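Local coordinates for glycoside hydrolase family protein (Novosphingobium sp. PP1Y, PDB 6Q2F) that probably hydrolyses terminal alpha-L-rhamnose units from rhamnose-bearing glycosides, as expected of an alpha-L-rhamnosidase, at residues 751-763 against 868-882. Numbering follows the deposited sequence.
Sequences EPVADAPVRYAYD and IESALQAMDVAPDFT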
ATOM      1  N   GLU A 751     -11.021   2.498   8.009  1.00 35.41           N
ATOM      2  CA  GLU A 751     -11.923   1.481   8.500  1.00 38.60           C
ATOM      3  C   GLU A 751     -11.872   0.272   7.586  1.00 37.35           C
ATOM      4  O   GLU A 751     -12.013   0.425   6.364  1.00 40.78           O
ATOM      5  CB  GLU A 751     -13.346   2.032   8.572  1.00 48.80           C
ATOM      6  CG  GLU A 751     -13.465   3.209   9.526  1.00 68.60           C
ATOM      7  CD  GLU A 751     -14.878   3.736   9.643  1.00 91.59           C
ATOM      8  OE1 GLU A 751     -15.701   3.457   8.738  1.00 99.48           O
ATOM      9  OE2 GLU A 751     -15.168   4.426  10.648  1.00 99.15           O
ATOM     10  N   PRO A 752     -11.661  -0.929   8.118  1.00 33.70           N
ATOM     11  CA  PRO A 752     -11.629  -2.109   7.255  1.00 36.21           C
ATOM     12  C   PRO A 752     -12.993  -2.373   6.640  1.00 35.96           C
ATOM     13  O   PRO A 752     -14.024  -1.894   7.109  1.00 33.52           O
ATOM     14  CB  PRO A 752     -11.221  -3.236   8.200  1.00 29.68           C
ATOM     15  CG  PRO A 752     -11.715  -2.773   9.539  1.00 30.94           C
ATOM     16  CD  PRO A 752     -11.529  -1.274   9.543  1.00 32.36           C
ATOM     17  N   VAL A 753     -12.985  -3.136   5.558  1.00 31.43           N
ATOM     18  CA  VAL A 753     -14.230  -3.499   4.894  1.00 32.10           C
ATOM     19  C   VAL A 753     -15.124  -4.207   5.919  1.00 37.28           C
ATOM     20  O   VAL A 753     -14.720  -5.194   6.549  1.00 34.80           O
ATOM     21  CB  VAL A 753     -13.943  -4.340   3.628  1.00 28.83           C
ATOM     22  CG1 VAL A 753     -13.303  -5.721   3.971  1.00 27.40           C
ATOM     23  CG2 VAL A 753     -15.196  -4.490   2.778  1.00 29.68           C
ATOM     24  N   ALA A 754     -16.308  -3.649   6.176  1.00 30.10           N
ATOM     25  CA  ALA A 754     -17.194  -4.211   7.196  1.00 34.63           C
ATOM     26  C   ALA A 754     -18.203  -5.178   6.608  1.00 33.98           C
ATOM     27  O   ALA A 754     -19.009  -5.736   7.349  1.00 38.23           O
ATOM     28  CB  ALA A 754     -17.931  -3.093   7.943  1.00 27.34           C
ATOM     29  N   ASP A 755     -18.085  -5.435   5.316  1.00 40.16           N
ATOM     30  CA  ASP A 755     -19.123  -5.912   4.412  1.00 46.42           C
ATOM     31  C   ASP A 755     -18.880  -7.328   3.924  1.00 42.93           C
ATOM     32  O   ASP A 755     -19.787  -7.934   3.340  1.00 35.29           O
ATOM     33  CB  ASP A 755     -19.176  -4.967   3.176  1.00 32.93           C
ATOM     34  CG  ASP A 755     -20.528  -4.387   2.963  1.00 50.58           C
ATOM     35  OD1 ASP A 755     -21.411  -4.702   3.787  1.00 74.73           O
ATOM     36  OD2 ASP A 755     -20.737  -3.641   1.995  1.00 56.32           O
ATOM     37  N   ALA A 756     -17.669  -7.820   4.090  1.00 35.33           N
ATOM     38  CA  ALA A 756     -17.087  -8.994   3.487  1.00 31.63           C
ATOM     39  C   ALA A 756     -17.495 -10.252   4.235  1.00 34.50           C
ATOM     40  O   ALA A 756     -17.819 -10.207   5.419  1.00 35.68           O
ATOM     41  CB  ALA A 756     -15.565  -8.851   3.472  1.00 27.03           C
ATOM     42  N   PRO A 757     -17.476 -11.399   3.570  1.00 34.02           N
ATOM     43  CA  PRO A 757     -17.770 -12.654   4.267  1.00 32.19           C
ATOM     44  C   PRO A 757     -16.643 -13.030   5.228  1.00 34.82           C
ATOM     45  O   PRO A 757     -15.514 -12.533   5.150  1.00 30.97           O
ATOM     46  CB  PRO A 757     -17.894 -13.666   3.128  1.00 29.32           C
ATOM     47  CG  PRO A 757     -17.019 -13.092   2.031  1.00 30.24           C
ATOM     48  CD  PRO A 757     -17.140 -11.597   2.142  1.00 29.64           C
ATOM     49  N   VAL A 758     -16.964 -13.917   6.165  1.00 34.90           N
ATOM     50  CA  VAL A 758     -15.991 -14.443   7.115  1.00 38.97           C
ATOM     51  C   VAL A 758     -15.701 -15.919   6.860  1.00 32.66           C
ATOM     52  O   VAL A 758     -14.544 -16.336   6.813  1.00 31.75           O
ATOM     53  CB  VAL A 758     -16.462 -14.220   8.569  1.00 40.12           C
ATOM     54  CG1 VAL A 758     -15.523 -14.925   9.542  1.00 32.99           C
ATOM     55  CG2 VAL A 758     -16.525 -12.725   8.874  1.00 38.73           C
ATOM     56  N   ARG A 759     -16.748 -16.720   6.687  1.00 30.19           N
ATOM     57  CA  ARG A 759     -16.635 -18.161   6.498  1.00 34.12           C
ATOM     58  C   ARG A 759     -16.441 -18.540   5.039  1.00 34.74           C
ATOM     59  O   ARG A 759     -16.319 -19.732   4.729  1.00 31.49           O
ATOM     60  CB  ARG A 759     -17.879 -18.846   7.087  1.00 31.16           C
ATOM     61  CG  ARG A 759     -18.126 -18.442   8.557  1.00 35.79           C
ATOM     62  CD  ARG A 759     -19.390 -19.100   9.136  1.00 39.80           C
ATOM     63  NE  ARG A 759     -20.565 -18.844   8.313  1.00 38.37           N
ATOM     64  CZ  ARG A 759     -21.645 -19.618   8.282  1.00 46.04           C
ATOM     65  NH1 ARG A 759     -21.705 -20.713   9.029  1.00 43.23           N
ATOM     66  NH2 ARG A 759     -22.665 -19.299   7.494  1.00 50.25           N
ATOM     67  N   TYR A 760     -16.377 -17.544   4.157  1.00 27.42           N
ATOM     68  CA  TYR A 760     -16.086 -17.703   2.746  1.00 31.96           C
ATOM     69  C   TYR A 760     -14.961 -16.745   2.367  1.00 30.46           C
ATOM     70  O   TYR A 760     -14.877 -15.636   2.901  1.00 27.18           O
ATOM     71  CB  TYR A 760     -17.321 -17.375   1.873  1.00 27.50           C
ATOM     72  CG  TYR A 760     -18.605 -18.082   2.260  1.00 25.91           C
ATOM     73  CD1 TYR A 760     -19.325 -17.688   3.376  1.00 29.44           C
ATOM     74  CD2 TYR A 760     -19.120 -19.111   1.472  1.00 23.95           C
ATOM     75  CE1 TYR A 760     -20.514 -18.324   3.727  1.00 28.28           C
ATOM     76  CE2 TYR A 760     -20.297 -19.740   1.800  1.00 24.41           C
ATOM     77  CZ  TYR A 760     -20.984 -19.346   2.935  1.00 28.16           C
ATOM     78  OH  TYR A 760     -22.158 -19.990   3.269  1.00 34.13           O
ATOM     79  N   ALA A 761     -14.104 -17.157   1.440  1.00 29.10           N
ATOM     80  CA  ALA A 761     -13.056 -16.255   0.988  1.00 28.68           C
ATOM     81  C   ALA A 761     -13.586 -15.326  -0.101  1.00 34.32           C
ATOM     82  O   ALA A 761     -14.608 -15.593  -0.739  1.00 30.45           O
ATOM     83  CB  ALA A 761     -11.844 -17.029   0.466  1.00 23.19           C
ATOM     84  N   TYR A 762     -12.879 -14.217  -0.305  1.00 28.19           N
ATOM     85  CA  TYR A 762     -13.312 -13.239  -1.287  1.00 27.34           C
ATOM     86  C   TYR A 762     -12.113 -12.565  -1.934  1.00 29.09           C
ATOM     87  O   TYR A 762     -11.011 -12.525  -1.376  1.00 27.85           O
ATOM     88  CB  TYR A 762     -14.229 -12.172  -0.676  1.00 27.91           C
ATOM     89  CG  TYR A 762     -13.576 -11.254   0.336  1.00 36.58           C
ATOM     90  CD1 TYR A 762     -13.377 -11.665   1.657  1.00 35.49           C
ATOM     91  CD2 TYR A 762     -13.208  -9.959  -0.011  1.00 30.02           C
ATOM     92  CE1 TYR A 762     -12.792 -10.818   2.598  1.00 29.16           C
ATOM     93  CE2 TYR A 762     -12.633  -9.112   0.912  1.00 29.70           C
ATOM     94  CZ  TYR A 762     -12.417  -9.542   2.214  1.00 36.94           C
ATOM     95  OH  TYR A 762     -11.853  -8.681   3.130  1.00 36.19           O
ATOM     96  N   ASP A 763     -12.358 -12.079  -3.150  1.00 28.79           N
ATOM     97  CA  ASP A 763     -11.476 -11.197  -3.897  1.00 28.98           C
ATOM     98  C   ASP A 763     -12.213  -9.889  -4.148  1.00 30.96           C
ATOM     99  O   ASP A 763     -13.442  -9.875  -4.306  1.00 26.68           O
ATOM    100  CB  ASP A 763     -11.094 -11.796  -5.266  1.00 25.62           C
ATOM    101  CG  ASP A 763     -10.175 -12.996  -5.165  1.00 28.96           C
ATOM    102  OD1 ASP A 763      -9.352 -13.028  -4.230  1.00 32.28           O
ATOM    103  OD2 ASP A 763     -10.276 -13.894  -6.044  1.00 26.21           O
ATOM    104  N   ILE A 868     -23.948 -10.748   3.120  1.00 34.09           N
ATOM    105  CA  ILE A 868     -23.393 -11.652   2.114  1.00 35.44           C
ATOM    106  C   ILE A 868     -23.555 -13.106   2.543  1.00 32.77           C
ATOM    107  O   ILE A 868     -23.842 -13.981   1.721  1.00 31.49           O
ATOM    108  CB  ILE A 868     -21.921 -11.299   1.815  1.00 35.27           C
ATOM    109  CG1 ILE A 868     -21.336 -12.253   0.773  1.00 38.75           C
ATOM    110  CG2 ILE A 868     -21.066 -11.339   3.088  1.00 28.04           C
ATOM    111  CD1 ILE A 868     -22.087 -12.274  -0.525  1.00 37.95           C
ATOM    112  N   GLU A 869     -23.380 -13.396   3.827  1.00 33.61           N
ATOM    113  CA  GLU A 869     -23.441 -14.795   4.234  1.00 35.61           C
ATOM    114  C   GLU A 869     -24.875 -15.307   4.268  1.00 41.12           C
ATOM    115  O   GLU A 869     -25.119 -16.494   4.018  1.00 39.38           O
ATOM    116  CB  GLU A 869     -22.755 -14.974   5.584  1.00 34.56           C
ATOM    117  CG  GLU A 869     -21.281 -14.610   5.524  1.00 43.02           C
ATOM    118  CD  GLU A 869     -20.440 -15.494   6.419  1.00 43.39           C
ATOM    119  OE1 GLU A 869     -21.031 -16.283   7.172  1.00 47.36           O
ATOM    120  OE2 GLU A 869     -19.198 -15.417   6.347  1.00 39.28           O
ATOM    121  N   SER A 870     -25.836 -14.434   4.550  1.00 39.28           N
ATOM    122  CA  SER A 870     -27.222 -14.868   4.491  1.00 40.88           C
ATOM    123  C   SER A 870     -27.675 -15.053   3.046  1.00 40.45           C
ATOM    124  O   SER A 870     -28.527 -15.901   2.765  1.00 42.03           O
ATOM    125  CB  SER A 870     -28.104 -13.874   5.240  1.00 38.43           C
ATOM    126  OG  SER A 870     -29.440 -13.967   4.810  1.00 54.96           O
ATOM    127  N   ALA A 871     -27.088 -14.309   2.110  1.00 37.18           N
ATOM    128  CA  ALA A 871     -27.413 -14.544   0.711  1.00 38.45           C
ATOM    129  C   ALA A 871     -26.773 -15.835   0.217  1.00 38.44           C
ATOM    130  O   ALA A 871     -27.406 -16.606  -0.516  1.00 38.55           O
ATOM    131  CB  ALA A 871     -26.974 -13.357  -0.141  1.00 30.61           C
ATOM    132  N   LEU A 872     -25.523 -16.094   0.617  1.00 35.27           N
ATOM    133  CA  LEU A 872     -24.888 -17.359   0.256  1.00 25.52           C
ATOM    134  C   LEU A 872     -25.665 -18.540   0.832  1.00 37.18           C
ATOM    135  O   LEU A 872     -25.793 -19.594   0.190  1.00 36.81           O
ATOM    136  CB  LEU A 872     -23.441 -17.362   0.741  1.00 27.50           C
ATOM    137  CG  LEU A 872     -22.520 -16.417  -0.038  1.00 35.56           C
ATOM    138  CD1 LEU A 872     -21.181 -16.205   0.676  1.00 32.22           C
ATOM    139  CD2 LEU A 872     -22.323 -16.980  -1.441  1.00 34.70           C
ATOM    140  N   GLN A 873     -26.197 -18.379   2.039  1.00 37.23           N
ATOM    141  CA  GLN A 873     -27.061 -19.404   2.607  1.00 38.74           C
ATOM    142  C   GLN A 873     -28.289 -19.622   1.728  1.00 42.40           C
ATOM    143  O   GLN A 873     -28.664 -20.765   1.438  1.00 40.01           O
ATOM    144  CB  GLN A 873     -27.454 -19.002   4.027  1.00 44.86           C
ATOM    145  CG  GLN A 873     -28.107 -20.090   4.867  1.00 60.98           C
ATOM    146  CD  GLN A 873     -28.227 -19.655   6.316  1.00 77.86           C
ATOM    147  OE1 GLN A 873     -27.887 -20.403   7.239  1.00 83.20           O
ATOM    148  NE2 GLN A 873     -28.684 -18.421   6.521  1.00 80.94           N
ATOM    149  N   ALA A 874     -28.903 -18.532   1.257  1.00 36.84           N
ATOM    150  CA  ALA A 874     -30.081 -18.664   0.403  1.00 38.17           C
ATOM    151  C   ALA A 874     -29.755 -19.199  -0.983  1.00 41.04           C
ATOM    152  O   ALA A 874     -30.682 -19.524  -1.732  1.00 45.26           O
ATOM    153  CB  ALA A 874     -30.801 -17.321   0.277  1.00 33.67           C
HETATM  154  N   MSE A 875     -28.484 -19.267  -1.347  1.00 33.69           N
HETATM  155  CA  MSE A 875     -28.060 -19.891  -2.596  1.00 35.13           C
HETATM  156  C   MSE A 875     -27.641 -21.327  -2.372  1.00 31.60           C
HETATM  157  O   MSE A 875     -27.174 -21.992  -3.294  1.00 33.96           O
HETATM  158  CB  MSE A 875     -26.864 -19.142  -3.207  1.00 29.82           C
HETATM  159  CG  MSE A 875     -27.158 -17.748  -3.664  1.00 36.41           C
HETATM  160 SE   MSE A 875     -25.461 -16.818  -4.049  1.00 44.42          SE
HETATM  161  CE  MSE A 875     -25.819 -15.383  -2.885  1.00 38.59           C
ATOM    162  N   ASP A 876     -27.761 -21.777  -1.125  1.00 34.31           N
ATOM    163  CA  ASP A 876     -27.368 -23.129  -0.734  1.00 42.65           C
ATOM    164  C   ASP A 876     -25.869 -23.346  -0.945  1.00 42.85           C
ATOM    165  O   ASP A 876     -25.431 -24.412  -1.376  1.00 45.71           O
ATOM    166  CB  ASP A 876     -28.193 -24.184  -1.486  1.00 59.84           C
ATOM    167  CG  ASP A 876     -28.057 -25.574  -0.885  1.00 85.32           C
ATOM    168  OD1 ASP A 876     -27.952 -25.681   0.358  1.00 94.59           O
ATOM    169  OD2 ASP A 876     -28.051 -26.562  -1.652  1.00 92.66           O
ATOM    170  N   VAL A 877     -25.072 -22.321  -0.647  1.00 40.32           N
ATOM    171  CA  VAL A 877     -23.619 -22.422  -0.713  1.00 39.71           C
ATOM    172  C   VAL A 877     -23.099 -22.593   0.706  1.00 35.77           C
ATOM    173  O   VAL A 877     -23.157 -21.659   1.513  1.00 34.36           O
ATOM    174  CB  VAL A 877     -22.990 -21.205  -1.400  1.00 33.65           C
ATOM    175  CG1 VAL A 877     -21.476 -21.337  -1.411  1.00 26.29           C
ATOM    176  CG2 VAL A 877     -23.504 -21.100  -2.822  1.00 34.14           C
ATOM    177  N   ALA A 878     -22.579 -23.782   1.007  1.00 31.56           N
ATOM    178  CA  ALA A 878     -22.096 -24.078   2.348  1.00 36.69           C
ATOM    179  C   ALA A 878     -20.841 -23.258   2.668  1.00 38.10           C
ATOM    180  O   ALA A 878     -20.050 -22.945   1.778  1.00 43.14           O
ATOM    181  CB  ALA A 878     -21.786 -25.571   2.490  1.00 29.70           C
ATOM    182  N   PRO A 879     -20.643 -22.905   3.937  1.00 35.72           N
ATOM    183  CA  PRO A 879     -19.400 -22.230   4.342  1.00 30.52           C
ATOM    184  C   PRO A 879     -18.170 -23.014   3.917  1.00 30.86           C
ATOM    185  O   PRO A 879     -18.140 -24.244   3.988  1.00 34.02           O
ATOM    186  CB  PRO A 879     -19.500 -22.175   5.870  1.00 34.84           C
ATOM    187  CG  PRO A 879     -20.931 -22.449   6.201  1.00 43.29           C
ATOM    188  CD  PRO A 879     -21.510 -23.248   5.079  1.00 32.65           C
ATOM    189  N   ASP A 880     -17.139 -22.288   3.480  1.00 30.28           N
ATOM    190  CA  ASP A 880     -15.890 -22.948   3.125  1.00 27.97           C
ATOM    191  C   ASP A 880     -15.122 -23.367   4.368  1.00 31.16           C
ATOM    192  O   ASP A 880     -14.660 -24.514   4.470  1.00 32.32           O
ATOM    193  CB  ASP A 880     -15.038 -22.024   2.254  1.00 38.48           C
ATOM    194  CG  ASP A 880     -13.932 -22.765   1.530  1.00 40.71           C
ATOM    195  OD1 ASP A 880     -13.968 -24.013   1.531  1.00 33.25           O
ATOM    196  OD2 ASP A 880     -13.036 -22.094   0.949  1.00 37.35           O
ATOM    197  N   PHE A 881     -14.952 -22.446   5.319  1.00 31.06           N
ATOM    198  CA  PHE A 881     -14.260 -22.756   6.562  1.00 33.72           C
ATOM    199  C   PHE A 881     -15.008 -22.115   7.712  1.00 33.07           C
ATOM    200  O   PHE A 881     -15.333 -20.927   7.670  1.00 32.57           O
ATOM    201  CB  PHE A 881     -12.801 -22.275   6.572  1.00 35.88           C
ATOM    202  CG  PHE A 881     -12.138 -22.397   7.931  1.00 30.83           C
ATOM    203  CD1 PHE A 881     -11.775 -23.632   8.433  1.00 31.15           C
ATOM    204  CD2 PHE A 881     -11.922 -21.280   8.710  1.00 29.18           C
ATOM    205  CE1 PHE A 881     -11.197 -23.753   9.690  1.00 31.00           C
ATOM    206  CE2 PHE A 881     -11.338 -21.387   9.958  1.00 27.31           C
ATOM    207  CZ  PHE A 881     -10.975 -22.625  10.450  1.00 27.12           C
ATOM    208  N   THR A 882     -15.268 -22.904   8.742  1.00 28.78           N
ATOM    209  CA  THR A 882     -15.829 -22.385   9.977  1.00 29.84           C
ATOM    210  C   THR A 882     -15.380 -23.298  11.106  1.00 35.22           C
ATOM    211  O   THR A 882     -14.746 -24.330  10.876  1.00 40.43           O
ATOM    212  CB  THR A 882     -17.352 -22.290   9.922  1.00 39.72           C
ATOM    213  OG1 THR A 882     -17.804 -21.500  11.029  1.00 50.55           O
ATOM    214  CG2 THR A 882     -17.959 -23.683  10.016  1.00 30.84           C
TER
HETATM  215  O   HOH W   1     -22.395  -8.316   3.548  1.00 36.76           O
HETATM  216  O   HOH W   2     -20.492 -21.191  11.418  1.00 55.14           O
HETATM  217  O   HOH W   3     -23.699 -18.614   5.092  1.00 42.63           O
HETATM  218  O   HOH W   4     -14.304 -19.598   0.050  1.00 27.97           O
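Glu-869, on the first turn of helix 868-874, grips the loop before strand 762-765 with both carboxylate oxygens. OE2 accepts two backbone amides: Arg-759 N at 2.8 Å on its syn lone pair, nearly straight at 168°, and Val-758 N at 2.7 Å on the anti side. OE1 takes Arg-759 NE in a salt bridge of 2.8 Å, lying close to the guanidinium plane. Glutamate suits this place because its chain reaches from helix to loop, and the turn at chi2 (-145°) helps set the carboxylate against consecutive amides, while Arg-759 probably offsets its charge. Over one guanidinium face lies Pro-879 CG, 3.4 Å from Arg-759 NH1, and a water links NH1 to Thr-882 OG1.

Leu-872 CD1 sits 3.5 Å from the Tyr-760 ring centroid, almost on its normal, and Pro-879 CA makes a more offset CH-pi contact on the opposite face. The hydroxyl donates to Val-877 O (2.6 Å) and accepts from a water that also bonds Glu-869 O, so tyrosine suits a place with apolar groups on both faces and polar partners at its hydroxyl.

Farther out, Arg-759 O receives Phe-881 N (3.1 Å) and, weakly, Asp-880 N. The Asp-880 carboxylate bonds Tyr-905 OH and His-896 ND1, while Ile-868 CG2 packs on Pro-757. A Schellman motif, with Asp-876 at positive phi, turns the chain toward strand 881-884. The loop entering strand 762-765, which pairs in parallel with 734-737, is thus bonded to a helix-to-strand connection between two sheets of a multidomain glycoside hydrolase.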